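Local coordinates for exodeoxyribonuclease III (Archaeoglobus fulgidus, PDB 2VOA) that acts as an AP endonuclease that cleaves DNA at abasic sites during repair and probably works with magnesium or manganese ions, at a contact of chain A with DNA. Residues are numbered along the deposited sequence; one frame, centred on the assembly and turned at random.

A contact of chain A with DNA. Residues 10-11, 14-15, 244. With nucleotides of chain B.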
loop_
_atom_site.group_PDB
_atom_site.type_symbol
_atom_site.label_atom_id
_atom_site.label_comp_id
_atom_site.label_asym_id
_atom_site.label_seq_id
_atom_site.Cartn_x
_atom_site.Cartn_y
_atom_site.Cartn_z
ATOM N N ASN A 10 -2.931 13.578 -4.599
ATOM C CA ASN A 10 -1.789 12.775 -5.086
ATOM C C ASN A 10 -2.146 11.303 -5.393
ATOM O O ASN A 10 -1.636 10.377 -4.766
ATOM C CB ASN A 10 -0.606 12.855 -4.117
ATOM C CG ASN A 10 0.616 12.149 -4.659
ATOM O OD1 ASN A 10 0.793 12.072 -5.884
ATOM N ND2 ASN A 10 1.456 11.593 -3.763
ATOM N N SER A 11 -3.086 11.125 -6.320
ATOM C CA SER A 11 -3.598 9.813 -6.778
ATOM C C SER A 11 -4.762 9.342 -5.910
ATOM O O SER A 11 -4.572 8.871 -4.769
ATOM C CB SER A 11 -2.530 8.724 -6.831
ATOM O OG SER A 11 -3.029 7.606 -7.570
ATOM N N SER A 14 -4.749 5.876 -4.502
ATOM C CA SER A 14 -3.774 5.722 -3.424
ATOM C C SER A 14 -4.179 6.496 -2.163
ATOM O O SER A 14 -3.482 6.408 -1.127
ATOM C CB SER A 14 -2.378 6.152 -3.893
ATOM O OG SER A 14 -1.860 5.245 -4.874
ATOM N N ARG A 15 -5.291 7.231 -2.236
ATOM C CA ARG A 15 -5.682 8.112 -1.132
ATOM C C ARG A 15 -7.095 7.889 -0.571
ATOM O O ARG A 15 -7.564 8.681 0.243
ATOM C CB ARG A 15 -5.473 9.583 -1.523
ATOM C CG ARG A 15 -5.044 10.515 -0.362
ATOM C CD ARG A 15 -3.617 10.213 0.089
ATOM N NE ARG A 15 -2.699 10.226 -1.060
ATOM C CZ ARG A 15 -1.580 9.519 -1.145
ATOM N NH1 ARG A 15 -1.179 8.743 -0.130
ATOM N NH2 ARG A 15 -0.849 9.590 -2.251
ATOM N N LYS A 244 0.814 7.422 5.002
ATOM C CA LYS A 244 0.628 7.560 3.558
ATOM C C LYS A 244 -0.339 8.710 3.254
ATOM O O LYS A 244 -1.439 8.504 2.720
ATOM C CB LYS A 244 0.175 6.232 2.920
ATOM C CG LYS A 244 1.222 5.117 2.979
ATOM C CD LYS A 244 2.525 5.512 2.278
ATOM C CE LYS A 244 3.488 4.336 2.190
ATOM N NZ LYS A 244 4.831 4.769 1.722
ATOM P P DG B 3 1.851 6.877 -2.079
ATOM O OP1 DG B 3 1.135 7.174 -0.828
ATOM O OP2 DG B 3 2.427 5.526 -2.251
ATOM O "O5'" DG B 3 0.991 7.190 -3.390
ATOM C "C5'" DG B 3 1.364 6.746 -4.688
ATOM C "C4'" DG B 3 1.356 7.885 -5.697
ATOM O "O4'" DG B 3 2.485 8.739 -5.393
ATOM C "C3'" DG B 3 1.562 7.439 -7.141
ATOM O "O3'" DG B 3 0.344 7.349 -7.864
ATOM C "C2'" DG B 3 2.389 8.555 -7.753
ATOM C "C1'" DG B 3 3.248 8.960 -6.572
ATOM N N9 DG B 3 4.542 8.271 -6.474
ATOM C C8 DG B 3 4.939 7.370 -5.515
ATOM N N7 DG B 3 6.161 6.943 -5.666
ATOM C C5 DG B 3 6.612 7.603 -6.796
ATOM C C6 DG B 3 7.871 7.534 -7.440
ATOM O O6 DG B 3 8.851 6.850 -7.102
ATOM N N1 DG B 3 7.921 8.350 -8.568
ATOM C C2 DG B 3 6.882 9.149 -9.014
ATOM N N2 DG B 3 7.106 9.871 -10.119
ATOM N N3 DG B 3 5.689 9.226 -8.418
ATOM C C4 DG B 3 5.626 8.422 -7.319
ATOM P P DC B 4 0.126 6.198 -8.978
ATOM O OP1 DC B 4 -1.259 6.364 -9.477
ATOM O OP2 DC B 4 0.535 4.935 -8.372
ATOM O "O5'" DC B 4 1.129 6.603 -10.167
ATOM C "C5'" DC B 4 0.869 7.699 -11.004
ATOM C "C4'" DC B 4 2.025 7.895 -11.968
ATOM O "O4'" DC B 4 3.245 8.101 -11.215
ATOM C "C3'" DC B 4 2.323 6.704 -12.870
ATOM O "O3'" DC B 4 1.584 6.803 -14.072
ATOM C "C2'" DC B 4 3.804 6.867 -13.178
ATOM C "C1'" DC B 4 4.340 7.557 -11.935
ATOM N N1 DC B 4 5.123 6.665 -11.035
ATOM C C2 DC B 4 6.461 6.348 -11.345
ATOM O O2 DC B 4 6.979 6.784 -12.390
ATOM N N3 DC B 4 7.153 5.556 -10.483
ATOM C C4 DC B 4 6.560 5.100 -9.360
ATOM N N4 DC B 4 7.262 4.322 -8.521
ATOM C C5 DC B 4 5.201 5.418 -9.034
ATOM C C6 DC B 4 4.534 6.203 -9.890
#
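Arg15 meets the 5' phosphate of DG3 end-on, and the backbone contact that follows shows how one patch of a repair enzyme can hold DNA through its backbone. NH1 of Arg15 gives a nearly straight hydrogen bond, 165° at the hydrogen, to the phosphate oxygen OP1 at 2.9 Å, with the acceptor close to the guanidinium plane; the pair is also a salt bridge. The neighbouring NH2 reaches the ester oxygen O5' at 3.2 Å from a more tilted direction, so that two nitrogens grip two atoms of one phosphate. Bends at chi2 and chi3 curl the chain back to present this end. A second shell fixes its rotation: NH2 also donates to the backbone O of Asn10 at 2.8 Å, and NH1 to the backbone O of Lys244, approached from above the carbonyl plane. Were Arg15 replaced by an alanine, the DG3 phosphate would probably lose its charged mate, and the carbonyls of Asn10 and Lys244 the guanidinium N-H groups they receive. The aliphatic part of Lys244 passes OP1, with CD at 3.8 Å.

Further along, CB of Ser14, which lies over the rim of one guanidinium face, packs against C5' of DG3 at 3.9 Å. Asn10 turns its amide to the deoxyribose, where ND2 makes a weak hydrogen bond to the ring oxygen O4' at 3.4 Å. At the 3' side of the sugar, Ser11 takes over: its OG, anti to the backbone N (chi1 -166°), donates to OP1 of the DC4 phosphate at 2.9 Å and more weakly to O3' of DG3.

Both nucleotides are base-paired, and the contacts described fall on phosphates and sugar, which suggests that this patch grips DNA largely independently of sequence. Centred about 14 Å from Tyr105, an inferred active-site residue, this patch of loops and a short 3-10 helix (12-14) probably helps to seat the duplex on the AP endonuclease at a distance from the catalytic residues.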